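Local atomic coordinates of helicase of the snf2/rad54 family (Sulfolobus solfataricus, PDB entry 1Z5Z), a protein that probably acts as an ATP-driven motor on DNA, as other SWI2/SNF2 enzymes do, the crystallised fragment being the C-terminal domain of its ATPase core. Residues Glu107-Gly112 against Ser164-Val169; Arg100-Ile105 against Arg129-Lys134; Asn54-Val59 against Leu255-Leu260. All blocks are in the same frame, centred on the assembly; numbering follows the deposited sequence.

Contact 1 of 3, residues Glu107-Gly112 against Ser164-Val169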
ATOM      1  N   GLU A 107      -1.625  14.309 -13.895  1.00 43.32           N
ATOM      2  CA  GLU A 107      -2.337  13.890 -15.075  1.00 45.44           C
ATOM      3  C   GLU A 107      -3.856  13.783 -14.817  1.00 45.81           C
ATOM      4  O   GLU A 107      -4.648  14.208 -15.645  1.00 46.84           O
ATOM      5  CB  GLU A 107      -1.793  12.544 -15.575  1.00 45.58           C
ATOM      6  CG  GLU A 107      -2.796  11.745 -16.372  1.00 51.59           C
ATOM      7  CD  GLU A 107      -2.214  10.478 -16.962  1.00 55.59           C
ATOM      8  OE1 GLU A 107      -2.977   9.511 -17.183  1.00 61.03           O
ATOM      9  OE2 GLU A 107      -0.999  10.443 -17.219  1.00 59.35           O
ATOM     10  N   ALA A 108      -4.276  13.264 -13.670  1.00 42.37           N
ATOM     11  CA  ALA A 108      -5.702  13.115 -13.454  1.00 43.21           C
ATOM     12  C   ALA A 108      -6.477  14.418 -13.237  1.00 45.04           C
ATOM     13  O   ALA A 108      -7.576  14.577 -13.771  1.00 44.24           O
ATOM     14  CB  ALA A 108      -5.961  12.148 -12.309  1.00 43.12           C
ATOM     15  N   LEU A 109      -5.931  15.343 -12.459  1.00 47.20           N
ATOM     16  CA  LEU A 109      -6.643  16.594 -12.222  1.00 50.42           C
ATOM     17  C   LEU A 109      -6.871  17.268 -13.570  1.00 53.22           C
ATOM     18  O   LEU A 109      -7.969  17.766 -13.856  1.00 54.00           O
ATOM     19  CB  LEU A 109      -5.850  17.520 -11.288  1.00 46.30           C
ATOM     20  CG  LEU A 109      -5.770  17.100  -9.814  1.00 45.56           C
ATOM     21  CD1 LEU A 109      -5.010  18.137  -9.029  1.00 46.64           C
ATOM     22  CD2 LEU A 109      -7.170  16.944  -9.232  1.00 44.54           C
ATOM     23  N   ASP A 110      -5.851  17.251 -14.420  1.00 55.36           N
ATOM     24  CA  ASP A 110      -6.015  17.877 -15.720  1.00 58.23           C
ATOM     25  C   ASP A 110      -7.174  17.298 -16.524  1.00 58.37           C
ATOM     26  O   ASP A 110      -7.767  17.995 -17.342  1.00 59.69           O
ATOM     27  CB  ASP A 110      -4.728  17.811 -16.526  1.00 62.71           C
ATOM     28  CG  ASP A 110      -4.247  19.188 -16.904  1.00 69.24           C
ATOM     29  OD1 ASP A 110      -3.220  19.639 -16.348  1.00 71.39           O
ATOM     30  OD2 ASP A 110      -4.929  19.833 -17.736  1.00 69.22           O
ATOM     31  N   GLU A 111      -7.497  16.028 -16.299  1.00 55.51           N
ATOM     32  CA  GLU A 111      -8.613  15.383 -16.983  1.00 53.53           C
ATOM     33  C   GLU A 111      -9.882  15.671 -16.172  1.00 52.13           C
ATOM     34  O   GLU A 111     -10.956  15.198 -16.501  1.00 52.38           O
ATOM     35  CB  GLU A 111      -8.406  13.868 -17.016  1.00 56.48           C
ATOM     36  CG  GLU A 111      -7.428  13.336 -18.033  1.00 60.46           C
ATOM     37  CD  GLU A 111      -8.066  13.156 -19.401  1.00 63.64           C
ATOM     38  OE1 GLU A 111      -9.305  12.952 -19.481  1.00 63.71           O
ATOM     39  OE2 GLU A 111      -7.320  13.204 -20.399  1.00 65.31           O
ATOM     40  N   GLY A 112      -9.740  16.414 -15.079  1.00 50.45           N
ATOM     41  CA  GLY A 112     -10.888  16.707 -14.241  1.00 47.16           C
ATOM     42  C   GLY A 112     -11.357  15.520 -13.404  1.00 46.84           C
ATOM     43  O   GLY A 112     -12.531  15.467 -12.995  1.00 43.89           O
ATOM     44  N   SER A 164     -16.457  19.546  -6.882  1.00 58.85           N
ATOM     45  CA  SER A 164     -15.311  20.339  -6.522  1.00 58.64           C
ATOM     46  C   SER A 164     -14.317  19.484  -5.745  1.00 56.97           C
ATOM     47  O   SER A 164     -13.140  19.493  -6.077  1.00 59.05           O
ATOM     48  CB  SER A 164     -15.755  21.547  -5.719  1.00 58.15           C
ATOM     49  OG  SER A 164     -16.284  22.529  -6.601  1.00 68.45           O
ATOM     50  N   VAL A 165     -14.798  18.755  -4.725  1.00 54.24           N
ATOM     51  CA  VAL A 165     -13.962  17.869  -3.890  1.00 47.05           C
ATOM     52  C   VAL A 165     -13.329  16.871  -4.830  1.00 44.13           C
ATOM     53  O   VAL A 165     -13.966  15.962  -5.370  1.00 45.78           O
ATOM     54  CB  VAL A 165     -14.806  17.137  -2.824  1.00 47.31           C
ATOM     55  CG1 VAL A 165     -13.930  16.268  -1.922  1.00 44.35           C
ATOM     56  CG2 VAL A 165     -15.550  18.163  -1.995  1.00 49.73           C
ATOM     57  N   LYS A 166     -12.046  17.060  -5.042  1.00 39.85           N
ATOM     58  CA  LYS A 166     -11.310  16.239  -5.965  1.00 37.03           C
ATOM     59  C   LYS A 166     -10.664  14.978  -5.418  1.00 36.02           C
ATOM     60  O   LYS A 166     -10.298  14.115  -6.208  1.00 33.88           O
ATOM     61  CB  LYS A 166     -10.222  17.114  -6.594  1.00 38.32           C
ATOM     62  CG  LYS A 166     -10.804  18.167  -7.530  1.00 47.60           C
ATOM     63  CD  LYS A 166     -11.427  17.487  -8.741  1.00 48.64           C
ATOM     64  CE  LYS A 166     -12.093  18.486  -9.671  1.00 53.43           C
ATOM     65  NZ  LYS A 166     -12.249  17.891 -11.017  1.00 50.35           N
ATOM     66  N   PHE A 167     -10.512  14.894  -4.090  1.00 33.15           N
ATOM     67  CA  PHE A 167      -9.823  13.791  -3.437  1.00 33.46           C
ATOM     68  C   PHE A 167     -10.539  13.212  -2.230  1.00 32.99           C
ATOM     69  O   PHE A 167     -11.414  13.844  -1.600  1.00 30.50           O
ATOM     70  CB  PHE A 167      -8.443  14.245  -2.909  1.00 31.95           C
ATOM     71  CG  PHE A 167      -7.526  14.825  -3.940  1.00 34.67           C
ATOM     72  CD1 PHE A 167      -7.553  16.196  -4.233  1.00 37.04           C
ATOM     73  CD2 PHE A 167      -6.635  14.012  -4.626  1.00 34.61           C
ATOM     74  CE1 PHE A 167      -6.702  16.748  -5.202  1.00 34.07           C
ATOM     75  CE2 PHE A 167      -5.786  14.544  -5.591  1.00 32.91           C
ATOM     76  CZ  PHE A 167      -5.818  15.921  -5.886  1.00 35.70           C
ATOM     77  N   ILE A 168     -10.157  11.980  -1.933  1.00 30.30           N
ATOM     78  CA  ILE A 168     -10.591  11.312  -0.705  1.00 29.01           C
ATOM     79  C   ILE A 168      -9.533  10.259  -0.399  1.00 29.20           C
ATOM     80  O   ILE A 168      -9.083   9.560  -1.294  1.00 32.92           O
ATOM     81  CB  ILE A 168     -12.002  10.668  -0.800  1.00 29.84           C
ATOM     82  CG1 ILE A 168     -12.373  10.096   0.575  1.00 25.94           C
ATOM     83  CG2 ILE A 168     -12.073   9.596  -1.923  1.00 31.12           C
ATOM     84  CD1 ILE A 168     -13.891   9.989   0.799  1.00 29.92           C
ATOM     85  N   VAL A 169      -9.097  10.164   0.855  1.00 31.37           N
ATOM     86  CA  VAL A 169      -8.091   9.168   1.218  1.00 28.71           C
ATOM     87  C   VAL A 169      -8.800   8.215   2.168  1.00 28.25           C
ATOM     88  O   VAL A 169      -9.611   8.638   3.000  1.00 26.61           O
ATOM     89  CB  VAL A 169      -6.830   9.815   1.888  1.00 29.86           C
ATOM     90  CG1 VAL A 169      -5.911   8.736   2.389  1.00 28.95           C
ATOM     91  CG2 VAL A 169      -6.058  10.688   0.875  1.00 31.03           C
TER

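Contact 2 of 3, residues Arg100-Ile105 against Arg129-Lys134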
ATOM      1  N   ARG A 100       5.431   8.702  -7.644  1.00 34.48           N
ATOM      2  CA  ARG A 100       4.580   8.354  -8.768  1.00 36.18           C
ATOM      3  C   ARG A 100       3.159   8.845  -8.523  1.00 35.47           C
ATOM      4  O   ARG A 100       2.456   9.201  -9.471  1.00 33.94           O
ATOM      5  CB  ARG A 100       4.548   6.835  -9.014  1.00 38.95           C
ATOM      6  CG  ARG A 100       5.835   6.276  -9.553  1.00 47.76           C
ATOM      7  CD  ARG A 100       6.032   6.671 -11.011  1.00 53.91           C
ATOM      8  NE  ARG A 100       6.022   5.491 -11.867  1.00 59.25           N
ATOM      9  CZ  ARG A 100       5.100   5.246 -12.795  1.00 60.69           C
ATOM     10  NH1 ARG A 100       5.180   4.127 -13.516  1.00 58.86           N
ATOM     11  NH2 ARG A 100       4.108   6.118 -13.005  1.00 57.82           N
ATOM     12  N   THR A 101       2.727   8.872  -7.265  1.00 33.40           N
ATOM     13  CA  THR A 101       1.372   9.320  -6.976  1.00 33.13           C
ATOM     14  C   THR A 101       1.122  10.776  -7.405  1.00 31.93           C
ATOM     15  O   THR A 101       0.072  11.087  -7.974  1.00 33.00           O
ATOM     16  CB  THR A 101       1.049   9.125  -5.470  1.00 31.75           C
ATOM     17  OG1 THR A 101       1.093   7.713  -5.167  1.00 29.70           O
ATOM     18  CG2 THR A 101      -0.359   9.701  -5.134  1.00 26.16           C
ATOM     19  N   MET A 102       2.056  11.674  -7.111  1.00 31.93           N
ATOM     20  CA  MET A 102       1.887  13.064  -7.522  1.00 33.64           C
ATOM     21  C   MET A 102       1.875  13.128  -9.073  1.00 36.04           C
ATOM     22  O   MET A 102       1.181  13.960  -9.636  1.00 37.07           O
ATOM     23  CB  MET A 102       3.000  13.946  -6.959  1.00 31.56           C
ATOM     24  CG  MET A 102       3.068  13.990  -5.396  1.00 31.96           C
ATOM     25  SD  MET A 102       1.491  14.109  -4.547  1.00 41.29           S
ATOM     26  CE  MET A 102       0.982  15.826  -5.021  1.00 39.52           C
ATOM     27  N   GLU A 103       2.612  12.246  -9.749  1.00 36.08           N
ATOM     28  CA  GLU A 103       2.609  12.255 -11.213  1.00 40.34           C
ATOM     29  C   GLU A 103       1.251  11.840 -11.706  1.00 40.26           C
ATOM     30  O   GLU A 103       0.730  12.433 -12.655  1.00 40.20           O
ATOM     31  CB  GLU A 103       3.650  11.307 -11.816  1.00 39.14           C
ATOM     32  CG  GLU A 103       5.054  11.534 -11.278  1.00 47.05           C
ATOM     33  CD  GLU A 103       6.098  10.599 -11.881  1.00 46.71           C
ATOM     34  OE1 GLU A 103       5.762   9.468 -12.290  1.00 48.89           O
ATOM     35  OE2 GLU A 103       7.270  11.010 -11.927  1.00 52.67           O
ATOM     36  N   ILE A 104       0.659  10.833 -11.065  1.00 34.79           N
ATOM     37  CA  ILE A 104      -0.656  10.368 -11.496  1.00 34.35           C
ATOM     38  C   ILE A 104      -1.693  11.443 -11.219  1.00 35.66           C
ATOM     39  O   ILE A 104      -2.578  11.723 -12.031  1.00 36.24           O
ATOM     40  CB  ILE A 104      -1.077   9.078 -10.758  1.00 33.40           C
ATOM     41  CG1 ILE A 104      -0.222   7.887 -11.225  1.00 36.69           C
ATOM     42  CG2 ILE A 104      -2.549   8.849 -10.972  1.00 33.33           C
ATOM     43  CD1 ILE A 104      -0.268   6.638 -10.270  1.00 36.55           C
ATOM     44  N   ILE A 105      -1.584  12.036 -10.045  1.00 35.52           N
ATOM     45  CA  ILE A 105      -2.498  13.091  -9.666  1.00 38.29           C
ATOM     46  C   ILE A 105      -2.491  14.258 -10.690  1.00 40.40           C
ATOM     47  O   ILE A 105      -3.548  14.761 -11.112  1.00 38.67           O
ATOM     48  CB  ILE A 105      -2.137  13.612  -8.236  1.00 34.88           C
ATOM     49  CG1 ILE A 105      -2.515  12.539  -7.193  1.00 38.00           C
ATOM     50  CG2 ILE A 105      -2.892  14.906  -7.936  1.00 37.04           C
ATOM     51  CD1 ILE A 105      -2.463  13.048  -5.738  1.00 37.50           C
ATOM     52  N   ARG A 129      -2.660  12.408   2.826  1.00 31.78           N
ATOM     53  CA  ARG A 129      -3.608  13.499   2.993  1.00 31.08           C
ATOM     54  C   ARG A 129      -2.833  14.833   3.235  1.00 33.87           C
ATOM     55  O   ARG A 129      -3.136  15.866   2.620  1.00 29.65           O
ATOM     56  CB  ARG A 129      -4.524  13.148   4.171  1.00 32.62           C
ATOM     57  CG  ARG A 129      -5.866  13.842   4.179  1.00 36.77           C
ATOM     58  CD  ARG A 129      -5.886  15.062   5.059  1.00 48.28           C
ATOM     59  NE  ARG A 129      -6.073  14.712   6.470  1.00 48.58           N
ATOM     60  CZ  ARG A 129      -5.061  14.624   7.312  1.00 47.54           C
ATOM     61  NH1 ARG A 129      -3.855  14.865   6.858  1.00 47.16           N
ATOM     62  NH2 ARG A 129      -5.241  14.279   8.578  1.00 47.12           N
ATOM     63  N   ASN A 130      -1.825  14.798   4.103  1.00 34.73           N
ATOM     64  CA  ASN A 130      -1.018  16.002   4.415  1.00 34.69           C
ATOM     65  C   ASN A 130      -0.287  16.503   3.184  1.00 34.78           C
ATOM     66  O   ASN A 130      -0.317  17.674   2.862  1.00 37.09           O
ATOM     67  CB  ASN A 130       0.010  15.684   5.507  1.00 32.04           C
ATOM     68  CG  ASN A 130      -0.651  15.320   6.847  1.00 33.53           C
ATOM     69  OD1 ASN A 130      -1.790  15.654   7.065  1.00 33.96           O
ATOM     70  ND2 ASN A 130       0.078  14.650   7.735  1.00 32.76           N
ATOM     71  N   ILE A 131       0.402  15.608   2.503  1.00 35.46           N
ATOM     72  CA  ILE A 131       1.124  15.993   1.315  1.00 36.89           C
ATOM     73  C   ILE A 131       0.215  16.640   0.266  1.00 37.46           C
ATOM     74  O   ILE A 131       0.554  17.707  -0.281  1.00 34.11           O
ATOM     75  CB  ILE A 131       1.811  14.774   0.703  1.00 34.25           C
ATOM     76  CG1 ILE A 131       3.010  14.404   1.563  1.00 36.56           C
ATOM     77  CG2 ILE A 131       2.108  15.034  -0.749  1.00 38.10           C
ATOM     78  CD1 ILE A 131       3.671  13.093   1.218  1.00 33.26           C
ATOM     79  N   ILE A 132      -0.916  15.992  -0.033  1.00 33.07           N
ATOM     80  CA  ILE A 132      -1.803  16.533  -1.028  1.00 30.02           C
ATOM     81  C   ILE A 132      -2.362  17.889  -0.601  1.00 32.22           C
ATOM     82  O   ILE A 132      -2.326  18.838  -1.372  1.00 31.91           O
ATOM     83  CB  ILE A 132      -2.955  15.555  -1.367  1.00 31.45           C
ATOM     84  CG1 ILE A 132      -2.373  14.290  -2.014  1.00 33.95           C
ATOM     85  CG2 ILE A 132      -3.934  16.205  -2.356  1.00 29.49           C
ATOM     86  CD1 ILE A 132      -3.407  13.226  -2.277  1.00 30.98           C
ATOM     87  N   GLU A 133      -2.854  18.011   0.623  1.00 29.42           N
ATOM     88  CA  GLU A 133      -3.403  19.292   1.051  1.00 33.96           C
ATOM     89  C   GLU A 133      -2.386  20.413   0.953  1.00 35.92           C
ATOM     90  O   GLU A 133      -2.676  21.500   0.458  1.00 36.51           O
ATOM     91  CB  GLU A 133      -3.907  19.193   2.471  1.00 32.58           C
ATOM     92  CG  GLU A 133      -5.203  18.468   2.529  1.00 35.92           C
ATOM     93  CD  GLU A 133      -5.900  18.633   3.868  1.00 42.34           C
ATOM     94  OE1 GLU A 133      -7.116  18.336   3.932  1.00 41.28           O
ATOM     95  OE2 GLU A 133      -5.229  19.050   4.842  1.00 43.02           O
ATOM     96  N   LYS A 134      -1.170  20.121   1.394  1.00 38.07           N
ATOM     97  CA  LYS A 134      -0.094  21.098   1.356  1.00 40.91           C
ATOM     98  C   LYS A 134       0.304  21.482  -0.066  1.00 41.40           C
ATOM     99  O   LYS A 134       0.252  22.651  -0.422  1.00 44.60           O
ATOM    100  CB  LYS A 134       1.121  20.563   2.119  1.00 37.31           C
ATOM    101  CG  LYS A 134       2.315  21.502   2.113  1.00 44.68           C
TER

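Contact 3 of 3, residues Asn54-Val59 against Leu255-Leu260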
ATOM      1  N   ASN A  54      18.876 -13.342   9.895  1.00 51.02           N
ATOM      2  CA  ASN A  54      19.935 -13.516  10.887  1.00 54.46           C
ATOM      3  C   ASN A  54      19.386 -14.258  12.127  1.00 55.15           C
ATOM      4  O   ASN A  54      20.128 -14.969  12.783  1.00 55.86           O
ATOM      5  CB  ASN A  54      20.442 -12.148  11.358  1.00 56.13           C
ATOM      6  CG  ASN A  54      21.527 -11.546  10.484  1.00 58.93           C
ATOM      7  OD1 ASN A  54      22.092 -10.501  10.838  1.00 62.95           O
ATOM      8  ND2 ASN A  54      21.823 -12.164   9.369  1.00 61.69           N
ATOM      9  N   ASN A  55      18.095 -14.094  12.434  1.00 55.44           N
ATOM     10  CA  ASN A  55      17.506 -14.697  13.635  1.00 55.76           C
ATOM     11  C   ASN A  55      16.409 -15.740  13.459  1.00 55.55           C
ATOM     12  O   ASN A  55      16.034 -16.402  14.427  1.00 55.61           O
ATOM     13  CB  ASN A  55      16.970 -13.591  14.542  1.00 58.71           C
ATOM     14  CG  ASN A  55      18.020 -12.566  14.879  1.00 62.40           C
ATOM     15  OD1 ASN A  55      19.004 -12.870  15.542  1.00 66.89           O
ATOM     16  ND2 ASN A  55      17.825 -11.343  14.415  1.00 63.69           N
ATOM     17  N   ILE A  56      15.907 -15.888  12.240  1.00 52.89           N
ATOM     18  CA  ILE A  56      14.839 -16.828  11.941  1.00 52.52           C
ATOM     19  C   ILE A  56      15.167 -18.313  12.220  1.00 55.68           C
ATOM     20  O   ILE A  56      14.268 -19.115  12.490  1.00 53.10           O
ATOM     21  CB  ILE A  56      14.419 -16.672  10.475  1.00 51.45           C
ATOM     22  CG1 ILE A  56      13.287 -17.646  10.125  1.00 50.71           C
ATOM     23  CG2 ILE A  56      15.633 -16.890   9.589  1.00 52.78           C
ATOM     24  CD1 ILE A  56      11.959 -17.000   9.779  1.00 47.13           C
ATOM     25  N   ASP A  57      16.435 -18.697  12.148  1.00 56.45           N
ATOM     26  CA  ASP A  57      16.764 -20.098  12.395  1.00 59.96           C
ATOM     27  C   ASP A  57      16.602 -20.481  13.869  1.00 62.24           C
ATOM     28  O   ASP A  57      16.235 -21.618  14.187  1.00 63.18           O
ATOM     29  CB  ASP A  57      18.189 -20.404  11.935  1.00 60.84           C
ATOM     30  CG  ASP A  57      18.308 -20.470  10.434  1.00 63.71           C
ATOM     31  OD1 ASP A  57      19.442 -20.353   9.944  1.00 67.11           O
ATOM     32  OD2 ASP A  57      17.275 -20.648   9.738  1.00 67.55           O
ATOM     33  N   SER A  58      16.861 -19.535  14.768  1.00 63.45           N
ATOM     34  CA  SER A  58      16.740 -19.812  16.186  1.00 64.87           C
ATOM     35  C   SER A  58      15.333 -20.272  16.544  1.00 63.91           C
ATOM     36  O   SER A  58      15.160 -21.349  17.110  1.00 68.13           O
ATOM     37  CB  SER A  58      17.128 -18.584  17.017  1.00 67.55           C
ATOM     38  OG  SER A  58      16.172 -17.537  16.919  1.00 73.24           O
ATOM     39  N   VAL A  59      14.307 -19.515  16.177  1.00 61.51           N
ATOM     40  CA  VAL A  59      12.942 -19.917  16.538  1.00 58.26           C
ATOM     41  C   VAL A  59      12.241 -20.872  15.594  1.00 58.22           C
ATOM     42  O   VAL A  59      12.661 -21.096  14.452  1.00 56.66           O
ATOM     43  CB  VAL A  59      12.015 -18.704  16.700  1.00 56.80           C
ATOM     44  CG1 VAL A  59      12.604 -17.721  17.711  1.00 58.89           C
ATOM     45  CG2 VAL A  59      11.814 -18.039  15.357  1.00 57.72           C
ATOM     46  N   LEU A 255       5.955 -20.703   4.867  1.00 49.41           N
ATOM     47  CA  LEU A 255       6.888 -21.093   3.807  1.00 49.44           C
ATOM     48  C   LEU A 255       8.214 -21.547   4.427  1.00 47.98           C
ATOM     49  O   LEU A 255       8.560 -21.163   5.547  1.00 47.46           O
ATOM     50  CB  LEU A 255       7.190 -19.896   2.889  1.00 47.43           C
ATOM     51  CG  LEU A 255       6.050 -19.155   2.198  1.00 47.39           C
ATOM     52  CD1 LEU A 255       6.602 -17.872   1.549  1.00 52.57           C
ATOM     53  CD2 LEU A 255       5.402 -20.050   1.153  1.00 46.14           C
ATOM     54  N   SER A 256       8.966 -22.353   3.694  1.00 46.43           N
ATOM     55  CA  SER A 256      10.276 -22.763   4.180  1.00 46.15           C
ATOM     56  C   SER A 256      11.112 -21.469   4.170  1.00 46.68           C
ATOM     57  O   SER A 256      10.744 -20.471   3.519  1.00 45.52           O
ATOM     58  CB  SER A 256      10.908 -23.755   3.206  1.00 45.89           C
ATOM     59  OG  SER A 256      11.187 -23.118   1.960  1.00 44.22           O
ATOM     60  N   THR A 257      12.234 -21.477   4.871  1.00 45.95           N
ATOM     61  CA  THR A 257      13.097 -20.308   4.886  1.00 46.36           C
ATOM     62  C   THR A 257      13.597 -19.916   3.487  1.00 46.32           C
ATOM     63  O   THR A 257      13.823 -18.733   3.206  1.00 45.87           O
ATOM     64  CB  THR A 257      14.298 -20.558   5.773  1.00 47.74           C
ATOM     65  OG1 THR A 257      13.847 -20.635   7.133  1.00 50.63           O
ATOM     66  CG2 THR A 257      15.338 -19.427   5.617  1.00 48.56           C
ATOM     67  N   GLU A 258      13.772 -20.914   2.622  1.00 44.81           N
ATOM     68  CA  GLU A 258      14.258 -20.670   1.268  1.00 44.80           C
ATOM     69  C   GLU A 258      13.143 -20.055   0.439  1.00 43.04           C
ATOM     70  O   GLU A 258      13.372 -19.090  -0.280  1.00 40.70           O
ATOM     71  CB  GLU A 258      14.734 -21.976   0.617  1.00 46.86           C
ATOM     72  N   GLU A 259      11.948 -20.630   0.522  1.00 41.44           N
ATOM     73  CA  GLU A 259      10.804 -20.087  -0.188  1.00 41.51           C
ATOM     74  C   GLU A 259      10.526 -18.666   0.274  1.00 41.40           C
ATOM     75  O   GLU A 259      10.217 -17.786  -0.544  1.00 41.81           O
ATOM     76  CB  GLU A 259       9.567 -20.933   0.065  1.00 45.39           C
ATOM     77  CG  GLU A 259       9.537 -22.234  -0.704  1.00 49.61           C
ATOM     78  CD  GLU A 259       8.425 -23.135  -0.218  1.00 52.13           C
ATOM     79  OE1 GLU A 259       7.905 -23.909  -1.042  1.00 52.65           O
ATOM     80  OE2 GLU A 259       8.075 -23.068   0.986  1.00 50.91           O
ATOM     81  N   LEU A 260      10.645 -18.433   1.582  1.00 39.71           N
ATOM     82  CA  LEU A 260      10.405 -17.100   2.130  1.00 40.44           C
ATOM     83  C   LEU A 260      11.392 -16.072   1.529  1.00 39.88           C
ATOM     84  O   LEU A 260      11.013 -14.967   1.133  1.00 36.92           O
ATOM     85  CB  LEU A 260      10.554 -17.120   3.652  1.00 40.81           C
ATOM     86  CG  LEU A 260      10.341 -15.770   4.356  1.00 42.95           C
ATOM     87  CD1 LEU A 260       8.899 -15.334   4.167  1.00 43.04           C
ATOM     88  CD2 LEU A 260      10.686 -15.873   5.837  1.00 43.45           C
TER

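Contact 1 of 3, residues Glu107-Gly112 against Ser164-Val169
Leu-109 and Phe-167 form the apolar half of this contact. Both methyls of the leucine lie at the far end of the aromatic ring, CD2 3.8 Å and CD1 3.9 Å from Phe-167 CZ, and the two side chains cross at about a right angle. Leu-109 CD2 also rests against the root of the neighbouring lysine, 4.0 Å from Lys-166 CB. With an alanine here, the end of the Phe-167 ring and the aliphatic base of Lys-166 would probably lose their shared cover and face a gap.

The polar half is a single weak hydrogen bond, from Lys-166 NZ to Gly-112 O at 3.1 Å. The lysine chain bends once, at chi2 (-67°), then runs extended past Leu-109 to the end of the helix. Its ammonium meets the carbonyl from the side, at a C=O...N angle near 95°, which suits a weak bond. Gly-112, with its positive phi, closes a Schellman motif, and the partial negative charge of a helix C-terminus would probably favour the ammonium here.

Around this pair, Ile-115 of strand 115-119 touches both Leu-109 and Phe-167, and Leu-136 of helix 122-136 does the same. The contact thus ties the end of helix 96-110 to the start of strand 167-171, on the sheet face that helix 122-136 also packs against.

Contact 2 of 3, residues Arg100-Ile105 against Arg129-Lys134
Met-102 and Ile-105 reach from helix 96-110 to Ile-131 and Ile-132 of helix 122-136. At the start of the first segment, Arg-100 packs on Val-33 and Cys-35 of strand 29-35, and its NH2 makes a long salt bridge to Glu-103 OE1 at 3.8 Å. Thr-101 keeps its hydroxyl within its own helix, bonded to Lys-97 O.

Met-102 is the first residue to cross over. Its chain folds at both chi2 (-42°) and chi3 (-69°), and it is the sulfur that does the touching, with SD 4.0 Å from Ile-131 CG2. That methyl is the short branch of the isoleucine, and the two chains pass each other at a slant.

Ile-104 is directed to the sheet, against His-218 and Leu-220 of strand 216-222. One helical turn after Met-102, Ile-105 makes the closest approach. Its CD1 comes 3.6 Å from Ile-132 CD1 and 3.9 Å from Ile-132 CG1, a meeting of two long branches. Beneath them lies Phe-167 of strand 167-171, which seats the two helices on a common floor.

No polar atom bridges the two segments. The join consists of aliphatic carbons and one thioether sulfur, so it rests on dispersion and the exclusion of water; shape rather than bond direction governs how these helices fit together.

Contact 3 of 3, residues Asn54-Val59 against Leu255-Leu260
Ile-56 meets Thr-257 and Leu-260, and its side chain carries the largest single share of the contact. Its CB, facing the second segment, sets the direction. From there CG1 leaves anti to the backbone N (chi1 -180°) and passes the threonine hydroxyl, 4.3 Å from Thr-257 OG1. The next torsion, chi2 at 114°, lies well away from a staggered value and carries CD1 onward to the leucine, where it ends 4.3 Å from Leu-260 CD2. These are loose van der Waals contacts, and Arg-64 and Ile-68 of helix 61-78 also touch this side chain.

Thr-257 has a second neighbour in Asp-57, whose OD2 lies 4.3 Å from Thr-257 OG1. That is too long for a hydrogen bond; the hydroxyl instead pairs with Arg-64 NH1, which also holds Leu-255 O. Arg-64 therefore anchors the start of the C-terminal helix from beside Ile-56.

Each segment is pinned by its own bonds. In the first, Ser-58 OG donates to Asn-55 O over 2.7 Å, in the carbonyl plane with a C=O...O angle of 157°, near the end of helix 39-55. In the second, Glu-259 N donates to Ser-256 OG at 3.0 Å, and Ser-256 N returns a bond to Glu-259 OE2 at 2.9 Å, meeting the anti lone pair of that oxygen.

This reciprocal pair is a capping box, with Ser-256 as N-cap of helix 257-264. Through Thr-257 and Leu-260, which also touch Phe-53 and Leu-52, the capped helix start packs on the end of helix 39-55, part of a helical region away from the parallel sheet.

Contacts 1 and 2 belong to one hydrophobic layer. Both use helix 96-110, their centres are about 10 Å apart, and Phe-167 joins them: its CE2 lies 3.6 Å from Ile-105 CD1 and its CE1 4.0 Å from Ile-132 CG2. Contact 2 is the buried, wholly apolar member, while contact 1 sits at the helix end, where a lysine adds one weak hydrogen bond to a helix-end carbonyl. Contact 3 stands apart, its centre about 44 Å from that of contact 1 and on the opposite side of the chain's centre. It joins the end region of helix 39-55 to the start of helix 257-264, far apart in sequence, with looser packing and its hydrogen bonds kept within each segment or shared with Arg-64.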